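Local atomic coordinates of variant surface glycoprotein MITat 1.13 (Trypanosoma brucei, PDB entry 6Z8H), a protein that probably forms, in many copies, the dense surface coat of the parasite, whose exchange for antigenically distinct variants lets the trypanosome evade host immunity. Residues Ser67-Ala72 against Leu85-Ala90; Pro78-Lys83 against Trp341-Ser346. One frame throughout, in Å; residues are numbered along the deposited sequence.

Overall arrangement
Both contacts use the start of helix 78-129 and lie about 10 Å apart, centre to centre, far from the middle of the elongated chain. Contact 1 sets this helix against helix 34-75 in a buried, wholly aliphatic interface; contact 2 sets it against the short helix 336-345, is smaller and only partly buried, and mixes a thioether with an aspartate. Leu69 and Ile344 join the two: Leu69 CD2 lies 3.6 Å from Ile344 CD1, and Trp341 packs on the same leucine, so helix 336-345 bears on both long helices. No hydrogen bond crosses either contact. The second subunit comes up to both, meeting Val70, Leu85 and Leu88 in contact 1 and Gln81 and Arg82 in contact 2.

Contact 1 of 2, residues Ser67-Ala72 against Leu85-Ala90; sequences SKLVTA and LPLLGA
Helix segments 67-72 and 85-90 run roughly antiparallel, their axes 9.7 Å apart at closest approach and their directions 141° apart, with Leu69 facing Leu88 at a CA-CA distance of 6.7 Å. Leu69 points from its helix at the partner and divides its surface between two leucines. Its CD2 methyl meets Leu87 CD1 at 3.8 Å, the two side chains crossing at about a right angle, while Leu69 CD1 lies 4.0 Å from Leu87 O. Lower on the same side chain, Leu69 CB receives Leu88 CD2 at 3.8 Å. The segments lie on helices 34-75 and 78-129, which form the long antiparallel hairpin of the A-type variant surface glycoprotein N-terminal domain, and this contact lies close to its turn, with 12 residues between the segments. Leu88 CD2 rests in the groove between Leu69 CB and Val70 CG2, the latter also 3.8 Å from it. The first torsion of Val70 (chi1 173°) sets CG1 anti to the backbone N and turns CG2 to that methyl. Val70 also packs on Val70 of the second subunit, and Leu88 on Gly372 of that subunit, which brings this side of the hairpin to the dimer interface. Tyr336 of helix 336-345 touches Leu87.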
ATOM      1  N   SER A  67      -2.431 -28.236   1.643  1.00 22.28           N
ATOM      2  CA  SER A  67      -3.297 -28.953   0.719  1.00 23.34           C
ATOM      3  C   SER A  67      -2.643 -30.219   0.201  1.00 25.54           C
ATOM      4  O   SER A  67      -3.310 -31.248   0.063  1.00 24.09           O
ATOM      5  CB  SER A  67      -3.710 -28.035  -0.420  1.00 26.41           C
ATOM      6  OG  SER A  67      -4.632 -27.102   0.082  1.00 31.26           O
ATOM      7  N   LYS A  68      -1.334 -30.140  -0.048  1.00 24.34           N
ATOM      8  CA  LYS A  68      -0.506 -31.271  -0.538  1.00 26.98           C
ATOM      9  C   LYS A  68      -0.522 -32.388   0.514  1.00 24.52           C
ATOM     10  O   LYS A  68      -0.589 -33.566   0.114  1.00 23.62           O
ATOM     11  CB  LYS A  68       0.924 -30.801  -0.825  1.00 27.15           C
ATOM     12  CG  LYS A  68       1.172 -30.317  -2.248  1.00 28.81           C
ATOM     13  CD  LYS A  68       2.595 -30.520  -2.722  1.00 31.49           C
ATOM     14  CE  LYS A  68       3.236 -29.249  -3.234  1.00 36.24           C
ATOM     15  NZ  LYS A  68       4.656 -29.460  -3.602  1.00 36.23           N
ATOM     16  N   LEU A  69      -0.465 -32.028   1.802  1.00 22.34           N
ATOM     17  CA  LEU A  69      -0.445 -32.993   2.904  1.00 21.89           C
ATOM     18  C   LEU A  69      -1.802 -33.676   3.034  1.00 22.25           C
ATOM     19  O   LEU A  69      -1.878 -34.891   3.215  1.00 23.69           O
ATOM     20  CB  LEU A  69      -0.083 -32.321   4.227  1.00 22.66           C
ATOM     21  CG  LEU A  69       1.373 -31.898   4.437  1.00 24.06           C
ATOM     22  CD1 LEU A  69       1.504 -31.107   5.713  1.00 24.32           C
ATOM     23  CD2 LEU A  69       2.223 -33.155   4.492  1.00 25.05           C
ATOM     24  N   VAL A  70      -2.895 -32.907   2.992  1.00 21.99           N
ATOM     25  CA  VAL A  70      -4.216 -33.518   3.145  1.00 22.05           C
ATOM     26  C   VAL A  70      -4.478 -34.486   2.005  1.00 21.74           C
ATOM     27  O   VAL A  70      -4.945 -35.619   2.213  1.00 22.33           O
ATOM     28  CB  VAL A  70      -5.308 -32.441   3.253  1.00 23.06           C
ATOM     29  CG1 VAL A  70      -6.686 -33.074   3.226  1.00 24.06           C
ATOM     30  CG2 VAL A  70      -5.116 -31.619   4.497  1.00 24.36           C
ATOM     31  N   THR A  71      -4.202 -34.046   0.780  1.00 20.85           N
ATOM     32  CA  THR A  71      -4.458 -34.878  -0.385  1.00 22.46           C
ATOM     33  C   THR A  71      -3.625 -36.147  -0.338  1.00 23.16           C
ATOM     34  O   THR A  71      -4.136 -37.249  -0.545  1.00 23.45           O
ATOM     35  CB  THR A  71      -4.157 -34.085  -1.656  1.00 22.77           C
ATOM     36  OG1 THR A  71      -4.895 -32.842  -1.670  1.00 23.34           O
ATOM     37  CG2 THR A  71      -4.480 -34.883  -2.897  1.00 23.92           C
ATOM     38  N   ALA A  72      -2.342 -36.021  -0.032  1.00 23.05           N
ATOM     39  CA  ALA A  72      -1.484 -37.197   0.054  1.00 23.37           C
ATOM     40  C   ALA A  72      -1.901 -38.118   1.195  1.00 23.55           C
ATOM     41  O   ALA A  72      -1.834 -39.341   1.061  1.00 25.00           O
ATOM     42  CB  ALA A  72      -0.030 -36.734   0.224  1.00 23.53           C
ATOM     43  N   LEU A  85       0.648 -38.411   8.603  1.00 23.11           N
ATOM     44  CA  LEU A  85      -0.250 -38.002   9.680  1.00 23.97           C
ATOM     45  C   LEU A  85       0.383 -37.096  10.731  1.00 23.96           C
ATOM     46  O   LEU A  85      -0.287 -36.142  11.159  1.00 23.37           O
ATOM     47  CB  LEU A  85      -0.923 -39.225  10.303  1.00 24.80           C
ATOM     48  CG  LEU A  85      -1.787 -40.054   9.370  1.00 26.69           C
ATOM     49  CD1 LEU A  85      -2.537 -41.133  10.177  1.00 27.41           C
ATOM     50  CD2 LEU A  85      -2.768 -39.238   8.580  1.00 27.60           C
ATOM     51  N   PRO A  86       1.616 -37.319  11.198  1.00 22.89           N
ATOM     52  CA  PRO A  86       2.178 -36.420  12.221  1.00 22.35           C
ATOM     53  C   PRO A  86       2.436 -35.007  11.728  1.00 23.35           C
ATOM     54  O   PRO A  86       2.704 -34.132  12.556  1.00 24.29           O
ATOM     55  CB  PRO A  86       3.501 -37.102  12.618  1.00 24.39           C
ATOM     56  CG  PRO A  86       3.264 -38.566  12.283  1.00 25.78           C
ATOM     57  CD  PRO A  86       2.439 -38.531  11.022  1.00 24.97           C
ATOM     58  N   LEU A  87       2.388 -34.787  10.424  1.00 23.42           N
ATOM     59  CA  LEU A  87       2.585 -33.459   9.874  1.00 23.51           C
ATOM     60  C   LEU A  87       1.307 -32.652   9.833  1.00 22.93           C
ATOM     61  O   LEU A  87       1.376 -31.416   9.729  1.00 23.14           O
ATOM     62  CB  LEU A  87       3.173 -33.610   8.477  1.00 24.12           C
ATOM     63  CG  LEU A  87       4.431 -34.475   8.348  1.00 23.84           C
ATOM     64  CD1 LEU A  87       4.821 -34.647   6.847  1.00 25.50           C
ATOM     65  CD2 LEU A  87       5.611 -33.974   9.169  1.00 24.98           C
ATOM     66  N   LEU A  88       0.139 -33.283   9.897  1.00 22.52           N
ATOM     67  CA  LEU A  88      -1.073 -32.550   9.537  1.00 21.51           C
ATOM     68  C   LEU A  88      -1.486 -31.518  10.581  1.00 21.85           C
ATOM     69  O   LEU A  88      -1.765 -30.369  10.239  1.00 22.90           O
ATOM     70  CB  LEU A  88      -2.222 -33.530   9.313  1.00 21.08           C
ATOM     71  CG  LEU A  88      -2.219 -34.255   7.973  1.00 22.83           C
ATOM     72  CD1 LEU A  88      -3.180 -35.455   7.989  1.00 23.86           C
ATOM     73  CD2 LEU A  88      -2.646 -33.373   6.868  1.00 25.85           C
ATOM     74  N   GLY A  89      -1.561 -31.895  11.846  1.00 22.59           N
ATOM     75  CA  GLY A  89      -1.979 -30.967  12.882  1.00 23.64           C
ATOM     76  C   GLY A  89      -0.971 -29.843  13.045  1.00 23.77           C
ATOM     77  O   GLY A  89      -1.330 -28.666  13.144  1.00 22.46           O
ATOM     78  N   ALA A  90       0.306 -30.196  13.016  1.00 24.96           N
ATOM     79  CA  ALA A  90       1.371 -29.210  13.135  1.00 24.33           C
ATOM     80  C   ALA A  90       1.329 -28.241  11.959  1.00 23.46           C
ATOM     81  O   ALA A  90       1.566 -27.031  12.120  1.00 23.97           O
ATOM     82  CB  ALA A  90       2.724 -29.939  13.247  1.00 25.12           C
TER

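Contact 2 of 2, residues Pro78-Lys83 against Trp341-Ser346; sequences PTMQRK and WKDIGS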
ATOM      1  N   PRO A  78      -0.731 -47.109   3.406  1.00 29.46           N
ATOM      2  CA  PRO A  78      -0.586 -46.898   4.857  1.00 29.82           C
ATOM      3  C   PRO A  78       0.831 -46.620   5.338  1.00 29.13           C
ATOM      4  O   PRO A  78       0.996 -45.832   6.270  1.00 29.05           O
ATOM      5  CB  PRO A  78      -1.131 -48.207   5.452  1.00 31.12           C
ATOM      6  CG  PRO A  78      -2.159 -48.631   4.472  1.00 32.12           C
ATOM      7  CD  PRO A  78      -1.621 -48.241   3.103  1.00 30.36           C
ATOM      8  N   THR A  79       1.845 -47.301   4.792  1.00 29.67           N
ATOM      9  CA  THR A  79       3.207 -47.033   5.234  1.00 30.60           C
ATOM     10  C   THR A  79       3.569 -45.571   5.021  1.00 30.28           C
ATOM     11  O   THR A  79       4.302 -44.993   5.831  1.00 31.00           O
ATOM     12  CB  THR A  79       4.211 -47.947   4.525  1.00 32.17           C
ATOM     13  OG1 THR A  79       4.071 -47.820   3.104  1.00 35.80           O
ATOM     14  CG2 THR A  79       3.999 -49.387   4.953  1.00 32.08           C
ATOM     15  N   MET A  80       3.063 -44.956   3.938  1.00 29.34           N
ATOM     16  CA  MET A  80       3.333 -43.544   3.681  1.00 28.79           C
ATOM     17  C   MET A  80       2.373 -42.664   4.467  1.00 25.78           C
ATOM     18  O   MET A  80       2.772 -41.620   5.002  1.00 26.57           O
ATOM     19  CB  MET A  80       3.223 -43.250   2.183  1.00 33.71           C
ATOM     20  CG  MET A  80       4.555 -43.269   1.420  1.00 38.28           C
ATOM     21  SD  MET A  80       5.857 -42.185   2.059  1.00 41.05           S
ATOM     22  CE  MET A  80       5.085 -40.599   2.001  1.00 41.78           C
ATOM     23  N   GLN A  81       1.108 -43.078   4.563  1.00 25.30           N
ATOM     24  CA  GLN A  81       0.163 -42.296   5.345  1.00 25.34           C
ATOM     25  C   GLN A  81       0.652 -42.107   6.769  1.00 24.59           C
ATOM     26  O   GLN A  81       0.460 -41.039   7.363  1.00 25.33           O
ATOM     27  CB  GLN A  81      -1.193 -42.977   5.393  1.00 26.01           C
ATOM     28  CG  GLN A  81      -1.960 -43.041   4.127  1.00 27.59           C
ATOM     29  CD  GLN A  81      -3.263 -43.802   4.313  1.00 28.90           C
ATOM     30  OE1 GLN A  81      -3.250 -45.002   4.597  1.00 30.17           O
ATOM     31  NE2 GLN A  81      -4.380 -43.115   4.196  1.00 30.16           N
ATOM     32  N   ARG A  82       1.254 -43.141   7.349  1.00 26.15           N
ATOM     33  CA  ARG A  82       1.708 -43.006   8.720  1.00 26.46           C
ATOM     34  C   ARG A  82       2.821 -41.968   8.844  1.00 26.11           C
ATOM     35  O   ARG A  82       2.957 -41.374   9.913  1.00 27.14           O
ATOM     36  CB  ARG A  82       2.172 -44.365   9.243  1.00 27.83           C
ATOM     37  CG  ARG A  82       1.028 -45.346   9.457  1.00 30.56           C
ATOM     38  CD  ARG A  82       1.576 -46.680   9.868  1.00 33.11           C
ATOM     39  NE  ARG A  82       0.557 -47.708   9.996  1.00 35.83           N
ATOM     40  CZ  ARG A  82      -0.215 -47.866  11.065  1.00 36.39           C
ATOM     41  NH1 ARG A  82      -0.116 -47.036  12.096  1.00 35.96           N
ATOM     42  NH2 ARG A  82      -1.097 -48.843  11.102  1.00 38.10           N
ATOM     43  N   LYS A  83       3.638 -41.776   7.800  1.00 25.17           N
ATOM     44  CA  LYS A  83       4.654 -40.714   7.783  1.00 26.12           C
ATOM     45  C   LYS A  83       4.035 -39.330   7.586  1.00 25.99           C
ATOM     46  O   LYS A  83       4.615 -38.339   8.006  1.00 27.26           O
ATOM     47  CB  LYS A  83       5.671 -41.001   6.669  1.00 28.75           C
ATOM     48  CG  LYS A  83       6.420 -42.361   6.840  1.00 27.95           C
ATOM     49  CD  LYS A  83       7.298 -42.713   5.646  1.00 33.08           C
ATOM     50  CE  LYS A  83       8.203 -43.892   5.947  1.00 46.55           C
ATOM     51  NZ  LYS A  83       9.130 -44.168   4.803  1.00 57.81           N
ATOM     52  N   TRP A 341       9.118 -35.025   1.467  1.00 28.56           N
ATOM     53  CA  TRP A 341       8.305 -34.180   0.601  1.00 28.74           C
ATOM     54  C   TRP A 341       8.365 -34.623  -0.854  1.00 30.44           C
ATOM     55  O   TRP A 341       7.405 -34.406  -1.606  1.00 29.76           O
ATOM     56  CB  TRP A 341       8.685 -32.704   0.771  1.00 28.15           C
ATOM     57  CG  TRP A 341       7.845 -32.063   1.829  1.00 27.67           C
ATOM     58  CD1 TRP A 341       8.194 -31.812   3.121  1.00 27.92           C
ATOM     59  CD2 TRP A 341       6.477 -31.673   1.700  1.00 26.85           C
ATOM     60  NE1 TRP A 341       7.124 -31.271   3.802  1.00 28.45           N
ATOM     61  CE2 TRP A 341       6.063 -31.156   2.944  1.00 26.93           C
ATOM     62  CE3 TRP A 341       5.569 -31.689   0.647  1.00 27.73           C
ATOM     63  CZ2 TRP A 341       4.766 -30.675   3.161  1.00 26.35           C
ATOM     64  CZ3 TRP A 341       4.292 -31.209   0.865  1.00 27.38           C
ATOM     65  CH2 TRP A 341       3.910 -30.687   2.103  1.00 27.73           C
ATOM     66  N   LYS A 342       9.449 -35.251  -1.252  1.00 31.99           N
ATOM     67  CA  LYS A 342       9.528 -35.827  -2.595  1.00 33.48           C
ATOM     68  C   LYS A 342       8.497 -36.964  -2.661  1.00 31.97           C
ATOM     69  O   LYS A 342       7.812 -37.020  -3.639  1.00 31.69           O
ATOM     70  CB  LYS A 342      10.963 -36.248  -2.918  1.00 35.99           C
ATOM     71  CG  LYS A 342      11.840 -35.107  -3.400  1.00 38.03           C
ATOM     72  CD  LYS A 342      11.262 -34.412  -4.620  1.00 39.24           C
ATOM     73  CE  LYS A 342      12.222 -33.483  -5.327  1.00 41.50           C
ATOM     74  NZ  LYS A 342      11.525 -32.541  -6.237  1.00 42.78           N
ATOM     75  N   ASP A 343       8.433 -37.848  -1.663  1.00 31.46           N
ATOM     76  CA  ASP A 343       7.475 -38.944  -1.684  1.00 30.46           C
ATOM     77  C   ASP A 343       6.041 -38.418  -1.633  1.00 29.16           C
ATOM     78  O   ASP A 343       5.139 -38.985  -2.263  1.00 28.75           O
ATOM     79  CB  ASP A 343       7.756 -39.887  -0.516  1.00 32.32           C
ATOM     80  CG  ASP A 343       9.056 -40.644  -0.678  1.00 34.15           C
ATOM     81  OD1 ASP A 343       9.644 -40.600  -1.783  1.00 34.41           O
ATOM     82  OD2 ASP A 343       9.499 -41.272   0.305  1.00 35.31           O
ATOM     83  N   ILE A 344       5.804 -37.350  -0.863  1.00 27.82           N
ATOM     84  CA  ILE A 344       4.472 -36.745  -0.823  1.00 28.09           C
ATOM     85  C   ILE A 344       4.054 -36.299  -2.219  1.00 28.11           C
ATOM     86  O   ILE A 344       2.938 -36.577  -2.674  1.00 28.63           O
ATOM     87  CB  ILE A 344       4.437 -35.574   0.177  1.00 28.94           C
ATOM     88  CG1 ILE A 344       4.494 -36.095   1.614  1.00 29.99           C
ATOM     89  CG2 ILE A 344       3.185 -34.719  -0.018  1.00 29.84           C
ATOM     90  CD1 ILE A 344       4.735 -35.001   2.644  1.00 30.60           C
ATOM     91  N   GLY A 345       4.954 -35.615  -2.923  1.00 29.35           N
ATOM     92  CA  GLY A 345       4.660 -35.118  -4.253  1.00 30.04           C
ATOM     93  C   GLY A 345       4.486 -36.188  -5.311  1.00 30.23           C
ATOM     94  O   GLY A 345       3.834 -35.936  -6.328  1.00 31.41           O
ATOM     95  N   SER A 346       5.055 -37.366  -5.104  1.00 30.97           N
ATOM     96  CA  SER A 346       4.938 -38.473  -6.044  1.00 31.52           C
ATOM     97  C   SER A 346       3.703 -39.330  -5.783  1.00 30.48           C
ATOM     98  O   SER A 346       3.463 -40.304  -6.503  1.00 30.52           O
ATOM     99  CB  SER A 346       6.181 -39.363  -5.965  1.00 33.82           C
ATOM    100  OG  SER A 346       6.206 -40.080  -4.750  1.00 36.07           O
TER
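Where helix 78-129 begins, just past the turn of the long helical hairpin, the last turn of helix 336-345 packs beside it, joining parts of the chain more than 250 residues apart. Met80 carries the contact. Its CB points at the partner helix, and the chain then bends twice (chi2 -55°, chi3 -58°), folding the thioether against the flank of Asp343. Met80 CE lies 3.7 Å and Met80 SD 3.9 Å from Asp343 CB, so both touch the methylene beneath the carboxylate. Met80 SD also passes 4.1 Å from Asp343 OD2, and the two side chains cross at about a right angle. Ile344 CD1 sits 3.8 Å above the centre of the Trp341 ring. At the end of the helix, Asp343 O accepts a hydrogen bond from Ser346 OG at 2.9 Å. Lys83 NZ stands 5.4 Å from Asp343 OD2, too far for a salt bridge, though its positive charge may still favour the ionised form of the carboxylate. The pairing therefore rests on van der Waals contact with the aliphatic part of an acidic residue, with at most a modest, longer-range electrostatic contribution.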